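Local coordinates for protein quinoline 2-oxidoreductase large subunit (Pseudomonas putida, PDB 1T3Q) that carries the molybdenum-pterin cytosine dinucleotide site of a molybdenum hydroxylase and, with its partner subunits, probably oxidises quinoline at carbon 2, at residues Ser122-Ala127 / Ile282-Glu287; Cys269-Ser272 / Pro278-Trp281; Gly31-Asp36 / Pro200-Gly205. All coordinates share one frame; numbering follows the deposited sequence.

Interaction 1: Ser122-Ala127 / Ile282-Glu287; sequences SSRAIA and IEDRQE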
loop_
_atom_site.group_PDB
_atom_site.type_symbol
_atom_site.label_atom_id
_atom_site.label_comp_id
_atom_site.label_asym_id
_atom_site.label_seq_id
_atom_site.Cartn_x
_atom_site.Cartn_y
_atom_site.Cartn_z
ATOM N N SER B 122 -19.676 1.899 -11.039
ATOM C CA SER B 122 -19.530 1.552 -9.625
ATOM C C SER B 122 -19.237 0.079 -9.372
ATOM O O SER B 122 -18.693 -0.278 -8.326
ATOM C CB SER B 122 -20.795 1.957 -8.866
ATOM O OG SER B 122 -21.919 1.298 -9.412
ATOM N N SER B 123 -19.606 -0.776 -10.319
ATOM C CA SER B 123 -19.354 -2.208 -10.197
ATOM C C SER B 123 -19.165 -2.781 -11.587
ATOM O O SER B 123 -19.593 -2.179 -12.574
ATOM C CB SER B 123 -20.529 -2.921 -9.518
ATOM O OG SER B 123 -21.589 -3.133 -10.434
ATOM N N ARG B 124 -18.516 -3.937 -11.669
ATOM C CA ARG B 124 -18.294 -4.588 -12.951
ATOM C C ARG B 124 -19.634 -4.985 -13.578
ATOM O O ARG B 124 -19.825 -4.862 -14.787
ATOM C CB ARG B 124 -17.405 -5.823 -12.757
ATOM C CG ARG B 124 -17.330 -6.755 -13.949
ATOM C CD ARG B 124 -16.632 -6.137 -15.151
ATOM N NE ARG B 124 -16.573 -7.110 -16.235
ATOM C CZ ARG B 124 -15.495 -7.359 -16.974
ATOM N NH1 ARG B 124 -14.367 -6.699 -16.758
ATOM N NH2 ARG B 124 -15.542 -8.289 -17.916
ATOM N N ALA B 125 -20.566 -5.451 -12.751
ATOM C CA ALA B 125 -21.874 -5.865 -13.251
ATOM C C ALA B 125 -22.620 -4.701 -13.901
ATOM O O ALA B 125 -23.222 -4.860 -14.965
ATOM C CB ALA B 125 -22.712 -6.449 -12.121
ATOM N N ILE B 126 -22.580 -3.539 -13.260
ATOM C CA ILE B 126 -23.257 -2.358 -13.789
ATOM C C ILE B 126 -22.556 -1.851 -15.045
ATOM O O ILE B 126 -23.208 -1.364 -15.970
ATOM C CB ILE B 126 -23.327 -1.233 -12.731
ATOM C CG1 ILE B 126 -24.259 -1.664 -11.592
ATOM C CG2 ILE B 126 -23.840 0.067 -13.366
ATOM C CD1 ILE B 126 -24.380 -0.647 -10.468
ATOM N N ALA B 127 -21.231 -1.970 -15.091
ATOM C CA ALA B 127 -20.494 -1.526 -16.270
ATOM C C ALA B 127 -20.934 -2.387 -17.441
ATOM O O ALA B 127 -21.074 -1.901 -18.566
ATOM C CB ALA B 127 -18.991 -1.660 -16.046
ATOM N N ILE B 282 -10.419 -6.269 -14.566
ATOM C CA ILE B 282 -10.192 -7.691 -14.330
ATOM C C ILE B 282 -11.044 -8.374 -15.393
ATOM O O ILE B 282 -12.273 -8.390 -15.303
ATOM C CB ILE B 282 -10.671 -8.129 -12.923
ATOM C CG1 ILE B 282 -9.892 -7.376 -11.842
ATOM C CG2 ILE B 282 -10.501 -9.636 -12.768
ATOM C CD1 ILE B 282 -8.396 -7.683 -11.815
ATOM N N GLU B 283 -10.393 -8.928 -16.409
ATOM C CA GLU B 283 -11.118 -9.562 -17.505
ATOM C C GLU B 283 -11.646 -10.943 -17.158
ATOM O O GLU B 283 -11.109 -11.618 -16.271
ATOM C CB GLU B 283 -10.223 -9.658 -18.739
ATOM C CG GLU B 283 -9.341 -10.893 -18.779
ATOM C CD GLU B 283 -8.388 -10.896 -19.957
ATOM O OE1 GLU B 283 -8.709 -10.271 -20.993
ATOM O OE2 GLU B 283 -7.322 -11.542 -19.853
ATOM N N ASP B 284 -12.704 -11.359 -17.848
ATOM C CA ASP B 284 -13.267 -12.685 -17.618
ATOM C C ASP B 284 -12.641 -13.673 -18.599
ATOM O O ASP B 284 -11.869 -13.280 -19.474
ATOM C CB ASP B 284 -14.798 -12.663 -17.731
ATOM C CG ASP B 284 -15.299 -12.234 -19.102
ATOM O OD1 ASP B 284 -16.335 -11.537 -19.145
ATOM O OD2 ASP B 284 -14.688 -12.599 -20.128
ATOM N N ARG B 285 -12.966 -14.954 -18.459
ATOM C CA ARG B 285 -12.385 -15.976 -19.320
ATOM C C ARG B 285 -12.626 -15.772 -20.818
ATOM O O ARG B 285 -11.745 -16.041 -21.631
ATOM C CB ARG B 285 -12.880 -17.361 -18.894
ATOM C CG ARG B 285 -12.248 -18.515 -19.669
ATOM C CD ARG B 285 -10.722 -18.504 -19.588
ATOM N NE ARG B 285 -10.230 -18.503 -18.210
ATOM C CZ ARG B 285 -8.942 -18.455 -17.878
ATOM N NH1 ARG B 285 -8.010 -18.399 -18.827
ATOM N NH2 ARG B 285 -8.581 -18.466 -16.600
ATOM N N GLN B 286 -13.811 -15.296 -21.185
ATOM C CA GLN B 286 -14.115 -15.067 -22.594
ATOM C C GLN B 286 -13.228 -13.977 -23.179
ATOM O O GLN B 286 -12.748 -14.100 -24.306
ATOM C CB GLN B 286 -15.591 -14.698 -22.766
ATOM C CG GLN B 286 -16.512 -15.895 -22.622
ATOM C CD GLN B 286 -16.333 -16.595 -21.289
ATOM O OE1 GLN B 286 -16.633 -16.025 -20.244
ATOM N NE2 GLN B 286 -15.828 -17.831 -21.316
ATOM N N GLU B 287 -13.005 -12.916 -22.410
ATOM C CA GLU B 287 -12.159 -11.822 -22.873
ATOM C C GLU B 287 -10.716 -12.292 -23.034
ATOM O O GLU B 287 -9.986 -11.791 -23.896
ATOM C CB GLU B 287 -12.219 -10.655 -21.890
ATOM C CG GLU B 287 -13.626 -10.126 -21.659
ATOM C CD GLU B 287 -13.645 -8.983 -20.679
ATOM O OE1 GLU B 287 -13.724 -7.820 -21.128
ATOM O OE2 GLU B 287 -13.570 -9.243 -19.457
HETATM O O HOH W 1 -13.155 -4.892 -14.780
HETATM O O HOH W 2 -12.785 -6.109 -19.484
#

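Interaction 2: Cys269-Ser272 / Pro278-Trp281; sequences CLLS and PVRW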
loop_
_atom_site.group_PDB
_atom_site.type_symbol
_atom_site.label_atom_id
_atom_site.label_comp_id
_atom_site.label_asym_id
_atom_site.label_seq_id
_atom_site.Cartn_x
_atom_site.Cartn_y
_atom_site.Cartn_z
ATOM N N CYS B 269 -4.953 3.517 -16.972
ATOM C CA CYS B 269 -4.183 4.687 -16.559
ATOM C C CYS B 269 -4.870 5.946 -17.068
ATOM O O CYS B 269 -5.015 6.927 -16.337
ATOM C CB CYS B 269 -2.759 4.624 -17.115
ATOM S SG CYS B 269 -1.769 3.276 -16.426
ATOM N N LEU B 270 -5.291 5.912 -18.329
ATOM C CA LEU B 270 -5.967 7.051 -18.932
ATOM C C LEU B 270 -7.290 7.317 -18.222
ATOM O O LEU B 270 -7.637 8.460 -17.947
ATOM C CB LEU B 270 -6.220 6.787 -20.421
ATOM C CG LEU B 270 -4.978 6.712 -21.316
ATOM C CD1 LEU B 270 -5.388 6.349 -22.729
ATOM C CD2 LEU B 270 -4.248 8.049 -21.300
ATOM N N LEU B 271 -8.016 6.248 -17.917
ATOM C CA LEU B 271 -9.303 6.364 -17.247
ATOM C C LEU B 271 -9.176 6.896 -15.826
ATOM O O LEU B 271 -9.954 7.756 -15.407
ATOM C CB LEU B 271 -10.011 5.007 -17.246
ATOM C CG LEU B 271 -10.510 4.534 -18.615
ATOM C CD1 LEU B 271 -10.866 3.053 -18.565
ATOM C CD2 LEU B 271 -11.722 5.375 -19.032
ATOM N N SER B 272 -8.200 6.390 -15.080
ATOM C CA SER B 272 -8.017 6.852 -13.715
ATOM C C SER B 272 -7.611 8.319 -13.704
ATOM O O SER B 272 -8.051 9.083 -12.848
ATOM C CB SER B 272 -6.956 6.025 -12.990
ATOM O OG SER B 272 -6.772 6.527 -11.678
ATOM N N PRO B 278 -9.440 5.420 -8.667
ATOM C CA PRO B 278 -8.826 4.183 -9.158
ATOM C C PRO B 278 -9.750 3.485 -10.149
ATOM O O PRO B 278 -10.975 3.532 -10.013
ATOM C CB PRO B 278 -8.627 3.356 -7.881
ATOM C CG PRO B 278 -8.534 4.378 -6.812
ATOM C CD PRO B 278 -9.605 5.371 -7.206
ATOM N N VAL B 279 -9.162 2.848 -11.153
ATOM C CA VAL B 279 -9.939 2.126 -12.155
ATOM C C VAL B 279 -9.408 0.708 -12.265
ATOM O O VAL B 279 -8.235 0.488 -12.585
ATOM C CB VAL B 279 -9.863 2.808 -13.532
ATOM C CG1 VAL B 279 -10.643 1.995 -14.555
ATOM C CG2 VAL B 279 -10.412 4.226 -13.436
ATOM N N ARG B 280 -10.292 -0.247 -12.003
ATOM C CA ARG B 280 -9.963 -1.661 -12.011
ATOM C C ARG B 280 -10.438 -2.407 -13.250
ATOM O O ARG B 280 -11.607 -2.314 -13.639
ATOM C CB ARG B 280 -10.574 -2.303 -10.758
ATOM C CG ARG B 280 -10.468 -3.823 -10.624
ATOM C CD ARG B 280 -11.131 -4.195 -9.302
ATOM N NE ARG B 280 -10.953 -5.573 -8.861
ATOM C CZ ARG B 280 -11.745 -6.582 -9.202
ATOM N NH1 ARG B 280 -11.505 -7.796 -8.732
ATOM N NH2 ARG B 280 -12.773 -6.382 -10.015
ATOM N N TRP B 281 -9.513 -3.143 -13.862
ATOM C CA TRP B 281 -9.804 -3.965 -15.030
ATOM C C TRP B 281 -9.418 -5.410 -14.731
ATOM O O TRP B 281 -8.235 -5.731 -14.636
ATOM C CB TRP B 281 -9.005 -3.499 -16.252
ATOM C CG TRP B 281 -8.944 -4.527 -17.364
ATOM C CD1 TRP B 281 -9.997 -5.047 -18.062
ATOM C CD2 TRP B 281 -7.764 -5.154 -17.897
ATOM N NE1 TRP B 281 -9.551 -5.957 -18.993
ATOM C CE2 TRP B 281 -8.185 -6.042 -18.914
ATOM C CE3 TRP B 281 -6.395 -5.047 -17.615
ATOM C CZ2 TRP B 281 -7.285 -6.821 -19.654
ATOM C CZ3 TRP B 281 -5.496 -5.820 -18.349
ATOM C CH2 TRP B 281 -5.948 -6.697 -19.358
#

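Interaction 3: Gly31-Asp36 / Pro200-Gly205; sequences GRYIAD and PMETRG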
loop_
_atom_site.group_PDB
_atom_site.type_symbol
_atom_site.label_atom_id
_atom_site.label_comp_id
_atom_site.label_asym_id
_atom_site.label_seq_id
_atom_site.Cartn_x
_atom_site.Cartn_y
_atom_site.Cartn_z
ATOM N N GLY B 31 -2.373 -15.132 -0.664
ATOM C CA GLY B 31 -1.594 -14.651 -1.787
ATOM C C GLY B 31 -2.308 -13.363 -2.141
ATOM O O GLY B 31 -3.472 -13.199 -1.787
ATOM N N ARG B 32 -1.636 -12.436 -2.807
ATOM C CA ARG B 32 -2.288 -11.184 -3.161
ATOM C C ARG B 32 -2.175 -10.960 -4.650
ATOM O O ARG B 32 -1.184 -10.400 -5.117
ATOM C CB ARG B 32 -1.650 -10.013 -2.413
ATOM C CG ARG B 32 -1.909 -10.025 -0.911
ATOM N N TYR B 33 -3.190 -11.404 -5.386
ATOM C CA TYR B 33 -3.214 -11.269 -6.837
ATOM C C TYR B 33 -3.915 -9.971 -7.251
ATOM O O TYR B 33 -4.535 -9.296 -6.429
ATOM C CB TYR B 33 -3.898 -12.484 -7.469
ATOM C CG TYR B 33 -3.266 -13.813 -7.089
ATOM C CD1 TYR B 33 -3.529 -14.407 -5.853
ATOM C CD2 TYR B 33 -2.416 -14.483 -7.974
ATOM C CE1 TYR B 33 -2.965 -15.642 -5.506
ATOM C CE2 TYR B 33 -1.844 -15.715 -7.639
ATOM C CZ TYR B 33 -2.128 -16.290 -6.404
ATOM O OH TYR B 33 -1.604 -17.523 -6.088
ATOM N N ILE B 34 -3.829 -9.630 -8.531
ATOM C CA ILE B 34 -4.406 -8.380 -9.005
ATOM C C ILE B 34 -5.885 -8.159 -8.657
ATOM O O ILE B 34 -6.270 -7.068 -8.239
ATOM C CB ILE B 34 -4.171 -8.225 -10.531
ATOM C CG1 ILE B 34 -4.531 -6.808 -10.976
ATOM C CG2 ILE B 34 -4.958 -9.271 -11.296
ATOM C CD1 ILE B 34 -3.655 -5.733 -10.347
ATOM N N ALA B 35 -6.715 -9.186 -8.809
ATOM C CA ALA B 35 -8.136 -9.050 -8.503
ATOM C C ALA B 35 -8.413 -8.922 -7.006
ATOM O O ALA B 35 -9.503 -8.516 -6.605
ATOM C CB ALA B 35 -8.915 -10.237 -9.084
ATOM N N ASP B 36 -7.431 -9.263 -6.174
ATOM C CA ASP B 36 -7.611 -9.179 -4.726
ATOM C C ASP B 36 -7.368 -7.775 -4.190
ATOM O O ASP B 36 -7.753 -7.460 -3.065
ATOM C CB ASP B 36 -6.670 -10.159 -4.002
ATOM C CG ASP B 36 -6.809 -11.582 -4.508
ATOM O OD1 ASP B 36 -7.925 -11.940 -4.929
ATOM O OD2 ASP B 36 -5.812 -12.345 -4.480
ATOM N N PRO B 200 -3.832 -19.010 -18.750
ATOM C CA PRO B 200 -3.405 -19.095 -17.350
ATOM C C PRO B 200 -4.683 -19.159 -16.509
ATOM O O PRO B 200 -5.709 -18.637 -16.932
ATOM C CB PRO B 200 -2.640 -17.789 -17.149
ATOM C CG PRO B 200 -3.376 -16.839 -18.059
ATOM C CD PRO B 200 -3.553 -17.675 -19.307
ATOM N N MET B 201 -4.645 -19.796 -15.338
ATOM C CA MET B 201 -5.863 -19.876 -14.527
ATOM C C MET B 201 -6.338 -18.493 -14.083
ATOM O O MET B 201 -7.539 -18.273 -13.908
ATOM C CB MET B 201 -5.667 -20.808 -13.323
ATOM C CG MET B 201 -5.690 -22.285 -13.704
ATOM S SD MET B 201 -7.223 -22.801 -14.562
ATOM C CE MET B 201 -6.730 -22.573 -16.288
ATOM N N GLU B 202 -5.403 -17.567 -13.889
ATOM C CA GLU B 202 -5.768 -16.195 -13.539
ATOM C C GLU B 202 -5.708 -15.408 -14.848
ATOM O O GLU B 202 -4.689 -15.429 -15.538
ATOM C CB GLU B 202 -4.773 -15.569 -12.563
ATOM C CG GLU B 202 -5.029 -14.081 -12.344
ATOM C CD GLU B 202 -3.827 -13.348 -11.787
ATOM O OE1 GLU B 202 -2.726 -13.482 -12.364
ATOM O OE2 GLU B 202 -3.979 -12.632 -10.780
ATOM N N THR B 203 -6.789 -14.720 -15.193
ATOM C CA THR B 203 -6.810 -13.944 -16.428
ATOM C C THR B 203 -6.009 -12.661 -16.231
ATOM O O THR B 203 -5.446 -12.427 -15.160
ATOM C CB THR B 203 -8.250 -13.567 -16.818
ATOM O OG1 THR B 203 -8.851 -12.831 -15.747
ATOM C CG2 THR B 203 -9.071 -14.819 -17.106
ATOM N N ARG B 204 -5.968 -11.819 -17.257
ATOM C CA ARG B 204 -5.234 -10.565 -17.151
ATOM C C ARG B 204 -6.004 -9.553 -16.320
ATOM O O ARG B 204 -7.230 -9.617 -16.207
ATOM C CB ARG B 204 -4.965 -9.979 -18.538
ATOM C CG ARG B 204 -4.143 -10.886 -19.447
ATOM C CD ARG B 204 -4.089 -10.301 -20.851
ATOM N NE ARG B 204 -5.426 -10.081 -21.390
ATOM C CZ ARG B 204 -5.680 -9.356 -22.474
ATOM N NH1 ARG B 204 -6.929 -9.203 -22.898
ATOM N NH2 ARG B 204 -4.684 -8.777 -23.134
ATOM N N GLY B 205 -5.272 -8.612 -15.741
ATOM C CA GLY B 205 -5.904 -7.596 -14.929
ATOM C C GLY B 205 -4.941 -6.490 -14.574
ATOM O O GLY B 205 -3.727 -6.678 -14.592
HETATM O O HOH W 3 -2.116 -10.828 -10.223
HETATM O O HOH W 4 -6.395 -12.029 -9.653
#

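Interaction 1: Ser122-Ala127 / Ile282-Glu287
Arg124, reaching out from the start of helix 124-131, joins a salt-bridge network with Asp284 and Glu287, the pair that forms the capping box of helix 285-291. It is a worked case of one carboxylate serving both a helix end and a distant charge. The ionic part runs through a single guanidinium nitrogen. Arg124 NH2 donates to Glu287 OE2 at 2.7 Å along a nearly straight line, with an N-H...O angle of 163°. The oxygen lies in the guanidinium plane at its edge, whereas the nitrogen meets the carboxylate from above its plane; the two flat groups are turned 77° apart. A longer salt bridge, 3.6 Å, joins the same NH2 to Asp284 OD1. With CG anti to the backbone N (chi1 168°) and a bend at the next bond, the arginine spans the distance between helices, while its NE pairs with Glu128.

The capping bonds fix the acceptors. Glu287 OE2 also takes Asp284 N at 2.8 Å through its anti lone pair, so two donors grip this oxygen. In return, Glu287 N donates to Asp284 OD2 at 2.9 Å. Arg49 pairs with Glu287 OE1, and the two arginines would probably favour the ionised form of this carboxylate. Across the contact, Ser123 caps its own helix by accepting from Ile126 N.

The medium subunit packs on this join between the hammerhead and cofactor-binding regions, its Lys2 against Arg124 and its Met1 against Asp284. Water supplies the third kind of link. One molecule donates to Glu287 OE1 and weakly accepts from Arg124 NH1. Another, at the guanidinium edge, accepts from Arg124 NH1 at 2.9 Å and from Ile282 N at 3.1 Å.

Interaction 2: Cys269-Ser272 / Pro278-Trp281
Val279 lays its CG2 methyl over the helix backbone where Leu271 passes into Ser272, a compact example of a strand residue packing directly on main chain. The methyl lies 3.5 Å from Ser272 N and 3.8 Å from Leu271 C, nearer than any helix side-chain atom it meets. The valine has CG1 anti to its own nitrogen (chi1 178°), and this sends the two branches to different targets: CG2 goes to the peptide link, while CG1 turns along Leu271, 4.1 Å from its CB and 4.2 Å from its CD1. The two side chains cross at about a right angle, and the nearest approach between them is Leu271 CB to Val279 CG2 at 3.9 Å. Shortening the valine to an alanine here would probably open a gap beside the Leu271-Ser272 peptide and take from Leu271 CB the two valine methyls packed on it.

Ser272 brings its CB to the same CG2 methyl, again at 3.9 Å, and carries its hydroxyl past the proline. Its OG approaches Pro278 CA to 4.0 Å, a plain van der Waals contact. The polar needs of this buried oxygen are met close by instead: it is hydrogen-bonded to Arg277 O, just before the strand, and to Tyr210 N in strand 205-211. One hydroxyl thus pins the helix both to the turn that follows it and to the adjoining strand.

Helix 263-275 therefore lies against one face of the mixed sheet and returns through a short turn to strand 279-282, which runs parallel to strand 43-49 and antiparallel to strand 205-211. Leu271 also packs on Val45 of strand 43-49 and on Leu73 and Trp75 of strand 71-76, while Cys269 rests on Ala208 of strand 205-211.

Interaction 3: Gly31-Asp36 / Pro200-Gly205
Tyr33 brings its CB to 3.3 Å from Glu202 OE2, the tightest approach of a loop-to-loop contact whose polar links run through water, an instructive case of one buried carboxylate oxygen organising a turn. The tyrosine ring stands almost perpendicular to the carboxylate, 88° between planes. Its hydroxyl bonds to Cys107 O of the small subunit, and its ring meets Phe109 of that subunit edge-to-face. The side chain passes about 7 Å from the iron-sulfur cluster.

At Ile34 the chain turns into a short 3-10 segment. Ile34 N donates to a water at 2.7 Å, and that water donates on to Glu202 OE2. The side chain touches the other loop at two points: CG2 meets Glu202 OE2 at 3.5 Å, while CG1, anti to the backbone N (chi1 -169°), rests on Gly205 C at 3.6 Å. Gly205, lacking a side chain, lets Ile34 come this near. Ala35 N repeats the theme, giving to a second water at 3.0 Å that also donates to Glu202 OE2. The other oxygen, Glu202 OE1, is taken by Lys258 and Gly252 N, so both carboxylate oxygens are held.

Asp36 closes the turn, OD2 accepting from Tyr33 N at 2.9 Å, and forms salt bridges with Arg36 and Lys45 of the small subunit.

These contacts set the loop leading to strand 43-49 against the loop that enters strand 205-211, with Ile34 and Ala35 also packed on Ile282 of strand 279-282 between those two strands.

The three contacts gather round strand 279-282 of the mixed seven-stranded sheet, their centres 13 to 17 Å apart. Interaction 2 backs the strand with the preceding helix, interaction 1 takes the chain from the strand's end into helix 285-291, and interaction 3 abuts its side through strand 205-211. Along the chain, interactions 1 and 3 interlock, each joining the hammerhead region to the cofactor-binding one; interaction 3 closes before interaction 2 opens, and interaction 2 is nested inside the loop that interaction 1 closes. Direct links bind them: Glu283 to Arg204 and Thr203, Arg280 to Ala35 O. The sheet thereby unites both regions, interaction 1 meeting the medium and small subunits and interaction 3 the small subunit near the iron-sulfur cluster.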